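Nitrogen regulatory protein P-II (PDB 5DS7) probably regulates the activity of partner enzymes, as a PII-family signalling protein, and binds the adenine nucleotides AMP and ADP as a trimer. Local coordinates at residues 14-19 against 62-67; 7-12 against 69-74. All coordinates share one frame; numbering follows the deposited sequence.

Interaction 1: residues 14-19 against 62-67. With AMP (adenosine monophosphate), chain G.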
loop_
_atom_site.group_PDB
_atom_site.type_symbol
_atom_site.label_atom_id
_atom_site.label_comp_id
_atom_site.label_asym_id
_atom_site.label_seq_id
_atom_site.Cartn_x
_atom_site.Cartn_y
_atom_site.Cartn_z
ATOM N N ILE B 14 3.237 1.260 8.038
ATOM C CA ILE B 14 4.157 1.948 8.936
ATOM C C ILE B 14 5.432 2.263 8.188
ATOM O O ILE B 14 6.107 1.358 7.712
ATOM C CB ILE B 14 4.472 1.104 10.169
ATOM C CG1 ILE B 14 3.162 0.579 10.771
ATOM C CG2 ILE B 14 5.322 1.908 11.173
ATOM C CD1 ILE B 14 3.308 -0.737 11.521
ATOM N N ILE B 15 5.737 3.551 8.060
ATOM C CA ILE B 15 6.873 3.992 7.265
ATOM C C ILE B 15 7.897 4.610 8.185
ATOM O O ILE B 15 7.565 5.528 8.924
ATOM C CB ILE B 15 6.408 4.990 6.188
ATOM C CG1 ILE B 15 5.362 4.313 5.292
ATOM C CG2 ILE B 15 7.574 5.506 5.367
ATOM C CD1 ILE B 15 4.604 5.286 4.419
ATOM N N LEU B 16 9.120 4.087 8.180
ATOM C CA LEU B 16 10.174 4.594 9.055
ATOM C C LEU B 16 11.553 4.154 8.543
ATOM O O LEU B 16 11.649 3.330 7.635
ATOM C CB LEU B 16 9.950 4.122 10.498
ATOM C CG LEU B 16 10.301 2.671 10.829
ATOM C CD1 LEU B 16 9.867 2.357 12.247
ATOM C CD2 LEU B 16 9.677 1.686 9.842
ATOM N N GLU B 17 12.611 4.735 9.096
ATOM C CA GLU B 17 13.974 4.395 8.683
ATOM C C GLU B 17 14.296 2.945 9.030
ATOM O O GLU B 17 13.915 2.451 10.094
ATOM C CB GLU B 17 14.982 5.348 9.343
ATOM C CG GLU B 17 14.876 6.795 8.880
ATOM C CD GLU B 17 15.538 7.780 9.864
ATOM O OE1 GLU B 17 14.978 7.990 10.961
ATOM O OE2 GLU B 17 16.613 8.320 9.547
ATOM N N GLY B 18 14.997 2.265 8.129
ATOM C CA GLY B 18 15.281 0.849 8.259
ATOM C C GLY B 18 16.066 0.444 9.491
ATOM O O GLY B 18 15.988 -0.712 9.910
ATOM N N ALA B 19 16.818 1.379 10.072
ATOM C CA ALA B 19 17.604 1.077 11.276
ATOM C C ALA B 19 16.716 0.752 12.461
ATOM O O ALA B 19 17.117 0.007 13.366
ATOM C CB ALA B 19 18.520 2.228 11.607
ATOM N N ALA B 62 17.907 2.325 4.672
ATOM C CA ALA B 62 16.928 3.073 3.885
ATOM C C ALA B 62 15.541 2.967 4.514
ATOM O O ALA B 62 15.272 2.029 5.260
ATOM C CB ALA B 62 16.890 2.563 2.461
ATOM N N LEU B 63 14.666 3.907 4.181
ATOM C CA LEU B 63 13.265 3.834 4.568
ATOM C C LEU B 63 12.597 2.509 4.193
ATOM O O LEU B 63 12.845 1.964 3.115
ATOM C CB LEU B 63 12.456 4.966 3.924
ATOM C CG LEU B 63 12.416 6.362 4.526
ATOM C CD1 LEU B 63 11.401 7.174 3.750
ATOM C CD2 LEU B 63 12.122 6.371 6.028
ATOM N N ILE B 64 11.708 2.033 5.064
ATOM C CA ILE B 64 10.899 0.849 4.779
ATOM C C ILE B 64 9.424 1.126 5.079
ATOM O O ILE B 64 9.093 2.088 5.762
ATOM C CB ILE B 64 11.373 -0.390 5.594
ATOM C CG1 ILE B 64 11.133 -0.179 7.090
ATOM C CG2 ILE B 64 12.846 -0.674 5.336
ATOM C CD1 ILE B 64 11.441 -1.412 7.946
ATOM N N MET B 65 8.563 0.263 4.591
ATOM C CA MET B 65 7.173 0.367 4.914
ATOM C C MET B 65 6.754 -1.013 5.378
ATOM O O MET B 65 6.823 -1.966 4.628
ATOM C CB MET B 65 6.322 0.838 3.735
ATOM C CG MET B 65 4.825 0.626 3.911
ATOM S SD MET B 65 3.732 1.370 2.680
ATOM C CE MET B 65 4.194 0.510 1.194
ATOM N N ILE B 66 6.324 -1.109 6.620
ATOM C CA ILE B 66 5.793 -2.356 7.153
ATOM C C ILE B 66 4.269 -2.382 7.021
ATOM O O ILE B 66 3.553 -1.498 7.528
ATOM C CB ILE B 66 6.211 -2.546 8.632
ATOM C CG1 ILE B 66 7.736 -2.568 8.753
ATOM C CG2 ILE B 66 5.599 -3.819 9.222
ATOM C CD1 ILE B 66 8.224 -2.322 10.191
ATOM N N ILE B 67 3.779 -3.387 6.310
ATOM C CA ILE B 67 2.345 -3.619 6.164
ATOM C C ILE B 67 1.914 -4.713 7.118
ATOM O O ILE B 67 2.480 -5.821 7.102
ATOM C CB ILE B 67 1.992 -4.035 4.730
ATOM C CG1 ILE B 67 2.530 -2.990 3.742
ATOM C CG2 ILE B 67 0.505 -4.246 4.582
ATOM C CD1 ILE B 67 2.750 -3.553 2.323
HETATM P P AMP G . 8.814 12.838 8.580
HETATM O O1P AMP G . 8.544 12.064 9.846
HETATM O O2P AMP G . 7.878 13.999 8.356
HETATM O O3P AMP G . 10.281 13.063 8.337
HETATM O "O5'" AMP G . 8.431 11.788 7.451
HETATM C "C5'" AMP G . 9.323 10.733 7.137
HETATM C "C4'" AMP G . 8.832 9.911 5.975
HETATM O "O4'" AMP G . 7.436 9.562 6.143
HETATM C "C3'" AMP G . 8.879 10.614 4.636
HETATM O "O3'" AMP G . 10.174 10.574 4.070
HETATM C "C2'" AMP G . 7.844 9.854 3.825
HETATM O "O2'" AMP G . 8.400 8.656 3.337
HETATM C "C1'" AMP G . 6.796 9.521 4.887
HETATM N N9 AMP G . 5.696 10.504 4.887
HETATM C C8 AMP G . 5.634 11.646 5.604
HETATM N N7 AMP G . 4.490 12.330 5.345
HETATM C C5 AMP G . 3.819 11.628 4.429
HETATM C C6 AMP G . 2.546 11.788 3.715
HETATM N N6 AMP G . 1.771 12.869 3.951
HETATM N N1 AMP G . 2.198 10.834 2.825
HETATM C C2 AMP G . 2.973 9.757 2.599
HETATM N N3 AMP G . 4.143 9.546 3.217
HETATM C C4 AMP G . 4.607 10.432 4.125
#

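Interaction 2: residues 7-12 against 69-74. With AMP (adenosine monophosphate), chain E.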
loop_
_atom_site.group_PDB
_atom_site.type_symbol
_atom_site.label_atom_id
_atom_site.label_comp_id
_atom_site.label_asym_id
_atom_site.label_seq_id
_atom_site.Cartn_x
_atom_site.Cartn_y
_atom_site.Cartn_z
ATOM N N TYR B 7 -14.462 -10.823 5.937
ATOM C CA TYR B 7 -14.538 -10.309 7.291
ATOM C C TYR B 7 -13.709 -9.036 7.395
ATOM O O TYR B 7 -12.717 -8.900 6.670
ATOM C CB TYR B 7 -14.035 -11.362 8.277
ATOM C CG TYR B 7 -14.717 -12.718 8.175
ATOM C CD1 TYR B 7 -14.361 -13.637 7.187
ATOM C CD2 TYR B 7 -15.695 -13.088 9.089
ATOM C CE1 TYR B 7 -14.977 -14.887 7.104
ATOM C CE2 TYR B 7 -16.317 -14.329 9.017
ATOM C CZ TYR B 7 -15.956 -15.222 8.029
ATOM O OH TYR B 7 -16.575 -16.447 7.971
ATOM N N PRO B 8 -14.117 -8.089 8.264
ATOM C CA PRO B 8 -13.358 -6.842 8.410
ATOM C C PRO B 8 -12.082 -7.036 9.206
ATOM O O PRO B 8 -12.025 -7.874 10.084
ATOM C CB PRO B 8 -14.324 -5.927 9.165
ATOM C CG PRO B 8 -15.191 -6.849 9.895
ATOM C CD PRO B 8 -15.364 -8.049 9.044
ATOM N N LEU B 9 -10.999 -6.378 8.996
ATOM C CA LEU B 9 -9.812 -6.087 9.778
ATOM C C LEU B 9 -9.392 -4.677 9.396
ATOM O O LEU B 9 -9.993 -4.060 8.500
ATOM C CB LEU B 9 -8.671 -7.063 9.490
ATOM C CG LEU B 9 -8.675 -8.560 9.791
ATOM C CD1 LEU B 9 -7.390 -9.185 9.203
ATOM C CD2 LEU B 9 -8.798 -8.864 11.274
ATOM N N LYS B 10 -8.204 -4.490 10.147
ATOM C CA LYS B 10 -7.452 -3.271 9.877
ATOM C C LYS B 10 -6.115 -3.615 9.209
ATOM O O LYS B 10 -5.576 -4.705 9.369
ATOM C CB LYS B 10 -7.223 -2.497 11.163
ATOM C CG LYS B 10 -8.499 -2.090 11.870
ATOM C CD LYS B 10 -9.138 -0.889 11.209
ATOM C CE LYS B 10 -10.603 -0.789 11.610
ATOM N NZ LYS B 10 -11.206 0.502 11.232
ATOM N N LYS B 11 -5.577 -2.684 8.452
ATOM C CA LYS B 11 -4.271 -2.886 7.875
ATOM C C LYS B 11 -3.454 -1.626 8.158
ATOM O O LYS B 11 -3.861 -0.517 7.817
ATOM C CB LYS B 11 -4.368 -3.178 6.380
ATOM C CG LYS B 11 -3.046 -3.623 5.739
ATOM C CD LYS B 11 -3.052 -3.428 4.231
ATOM C CE LYS B 11 -2.755 -1.990 3.882
ATOM N NZ LYS B 11 -2.558 -1.805 2.416
ATOM N N LEU B 12 -2.321 -1.792 8.828
ATOM C CA LEU B 12 -1.436 -0.660 9.066
ATOM C C LEU B 12 -0.364 -0.552 8.000
ATOM O O LEU B 12 0.155 -1.572 7.550
ATOM C CB LEU B 12 -0.769 -0.794 10.420
ATOM C CG LEU B 12 -1.668 -1.006 11.633
ATOM C CD1 LEU B 12 -0.776 -1.072 12.835
ATOM C CD2 LEU B 12 -2.612 0.144 11.762
ATOM N N ALA B 69 -1.669 -6.487 8.556
ATOM C CA ALA B 69 -3.093 -6.680 8.781
ATOM C C ALA B 69 -3.314 -7.145 10.215
ATOM O O ALA B 69 -2.712 -8.120 10.661
ATOM C CB ALA B 69 -3.666 -7.684 7.795
ATOM N N VAL B 70 -4.171 -6.429 10.933
ATOM C CA VAL B 70 -4.403 -6.689 12.349
ATOM C C VAL B 70 -5.890 -6.556 12.686
ATOM O O VAL B 70 -6.617 -5.855 11.991
ATOM C CB VAL B 70 -3.595 -5.726 13.248
ATOM C CG1 VAL B 70 -2.110 -5.714 12.857
ATOM C CG2 VAL B 70 -4.194 -4.320 13.199
ATOM N N PRO B 71 -6.350 -7.268 13.733
ATOM C CA PRO B 71 -7.696 -7.045 14.270
ATOM C C PRO B 71 -7.794 -5.648 14.847
ATOM O O PRO B 71 -6.794 -5.143 15.353
ATOM C CB PRO B 71 -7.837 -8.121 15.358
ATOM C CG PRO B 71 -6.462 -8.604 15.622
ATOM C CD PRO B 71 -5.688 -8.424 14.360
ATOM N N GLU B 72 -8.967 -5.029 14.767
ATOM C CA GLU B 72 -9.114 -3.631 15.173
ATOM C C GLU B 72 -8.751 -3.413 16.643
ATOM O O GLU B 72 -8.381 -2.311 17.032
ATOM C CB GLU B 72 -10.542 -3.135 14.908
ATOM C CG GLU B 72 -10.793 -1.715 15.414
ATOM C CD GLU B 72 -12.202 -1.223 15.119
ATOM O OE1 GLU B 72 -13.073 -2.069 14.829
ATOM O OE2 GLU B 72 -12.430 0.011 15.168
ATOM N N GLU B 73 -8.852 -4.465 17.449
ATOM C CA GLU B 73 -8.508 -4.391 18.873
ATOM C C GLU B 73 -7.027 -4.124 19.135
ATOM O O GLU B 73 -6.656 -3.736 20.244
ATOM C CB GLU B 73 -8.889 -5.687 19.597
ATOM C CG GLU B 73 -10.362 -6.036 19.559
ATOM C CD GLU B 73 -10.766 -6.734 18.275
ATOM O OE1 GLU B 73 -9.871 -7.088 17.478
ATOM O OE2 GLU B 73 -11.987 -6.930 18.066
ATOM N N LEU B 74 -6.172 -4.364 18.149
ATOM C CA LEU B 74 -4.739 -4.173 18.365
ATOM C C LEU B 74 -4.257 -2.812 17.880
ATOM O O LEU B 74 -3.093 -2.466 18.075
ATOM C CB LEU B 74 -3.919 -5.272 17.677
ATOM C CG LEU B 74 -4.156 -6.744 18.012
ATOM C CD1 LEU B 74 -3.028 -7.615 17.436
ATOM C CD2 LEU B 74 -4.300 -6.967 19.519
HETATM P P AMP E . 1.796 -17.243 5.464
HETATM O O1P AMP E . 1.296 -17.152 6.878
HETATM O O2P AMP E . 2.949 -18.199 5.289
HETATM O O3P AMP E . 0.739 -17.355 4.379
HETATM O "O5'" AMP E . 2.460 -15.831 5.171
HETATM C "C5'" AMP E . 3.100 -15.589 3.924
HETATM C "C4'" AMP E . 3.452 -14.133 3.751
HETATM O "O4'" AMP E . 2.244 -13.331 3.716
HETATM C "C3'" AMP E . 4.272 -13.521 4.873
HETATM O "O3'" AMP E . 5.653 -13.803 4.752
HETATM C "C2'" AMP E . 3.939 -12.039 4.764
HETATM O "O2'" AMP E . 4.720 -11.427 3.760
HETATM C "C1'" AMP E . 2.480 -12.075 4.316
HETATM N N9 AMP E . 1.579 -11.915 5.476
HETATM C C8 AMP E . 1.109 -12.894 6.258
HETATM N N7 AMP E . 0.355 -12.390 7.257
HETATM C C5 AMP E . 0.349 -11.059 7.126
HETATM C C6 AMP E . -0.237 -9.922 7.851
HETATM N N6 AMP E . -1.001 -10.102 8.941
HETATM N N1 AMP E . 0.017 -8.687 7.392
HETATM C C2 AMP E . 0.781 -8.483 6.303
HETATM N N3 AMP E . 1.358 -9.460 5.601
HETATM C C4 AMP E . 1.165 -10.753 5.958
#

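Interaction 1: residues 14-19 against 62-67
Leu-16 and Ile-64 lie side by side and point the same way. Leu-16 CD2 rests 3.6 Å from Ile-64 CG1. Leu-16 CG and Ile-64 CG1 each sit between the backbone N and the carbonyl carbon (chi1 76° for Leu-16, 66° for Ile-64), which brings Leu-16 CD2 and Ile-64 CG1 together. Farther along the same face, Leu-16 CD2 also approaches Ile-66 CD1. Ile-14 CB lies 4.3 Å from Ile-66 CB. This face is covered by helices 21-31 and 75-88, with Ala-24, Phe-85 and Phe-86 against Leu-16.

On the reverse face, Ile-15 and Met-65 cross at a slant. Ile-15 CG1 touches Met-65 CB at 3.9 Å. Met-65 has CG anti to its backbone N (chi1 165°), and its end leads away from strand 14-17. This face meets the second subunit, where Thr-37 packs on Ile-15 and Ile-67 on Met-65.

The two strands are the antiparallel central pair of the ferredoxin-like sheet of PII proteins, sandwiched here between helices and a neighbouring subunit. Ile-14 and Ile-66 exchange two backbone hydrogen bonds, and so do Leu-16 and Ile-64. Past them, Gly-18 N makes a weak bond to Ala-62 O as strand 14-17 ends.

Leu-63 spreads its two methyls between protein and nucleotide. CD2 sits over the face of the Leu-16 to Glu-17 peptide group, 3.4 Å from Leu-16 C. The Glu-17 side chain passes across that of Leu-63, with Glu-17 CG near Leu-63 CD2. Leu-63 CD1 reaches AMP O2' at 3.4 Å. Ile-15 CG2 stands 3.8 Å from that same AMP O2', putting two apolar branches against the ribose hydroxyl.

Interaction 2: residues 7-12 against 69-74
The Glu-72 carboxylate has the end of Lys-10 over one face, with Lys-10 CE 3.9 Å from Glu-72 CD. The adenine of AMP is met edge-on by the Ala-69 backbone: Ala-69 N donates to AMP N1 (3.0 Å, 170° at the hydrogen), and AMP N6 donates to Ala-69 O at 3.1 Å.

The Lys-10 and Glu-72 side chains run alongside each other and point the same way. The bend of Lys-10 at chi2 (-78°) turns its chain along the extended Glu-72, bringing CE over the carboxylate. Lys-10 CG packs on Glu-72 CA at 3.7 Å. The opposite charges probably attract at longer range, but Lys-10 NZ stays 4.2 Å from Glu-72 OE2, too far for a salt bridge. The salt bridge of Lys-10 NZ is to Asp-97. With an alanine in place of Lys-10, Asp-97 would probably lose its charged mate and Glu-72 would be left without the aliphatic chain beside it.

Here strand 63-70 of the ferredoxin-like PII fold ends against strand 7-17, and the chain turns toward helix 75-88. Lys-10 and Val-70 are the antiparallel hydrogen-bonded pair: Val-70 N to Lys-10 O is 2.7 Å, and Lys-10 N bonds back to Val-70 O. Val-70 and Lys-10 share the face toward Val-75 of that helix. Leu-9 CD2 packs 3.7 Å from Pro-71 CA, and Leu-9 CB lies against Val-70 O. Lys-11 and Ala-69 share the other face, where Phe-94 of the third subunit packs on both. Lys-11 NZ forms salt bridges with Glu-13 of its own chain and with Glu-13 of the third subunit.

Interactions 1 and 2 lie on the same two neighbouring strands, 7-17 and 63-70, with centres about 20 Å apart. They meet where Ile-67 CG2 packs on Lys-11 CD at 3.7 Å. Each stands at a different AMP. The nucleotide beside 14-19 and 62-67 is hydrogen-bonded by Ser-47, His-48 and Gly-91 of this chain and by Thr-37, Lys-105 and Ala-69 of the second subunit. The one beside 7-12 and 69-74 takes Thr-37, Lys-105 and Ala-69 from this chain and Ser-47, Ser-90 and Gly-91 from the third subunit. The two interactions supply different parts of equivalent intersubunit sites: ribose packing from interaction 1, adenine recognition from interaction 2.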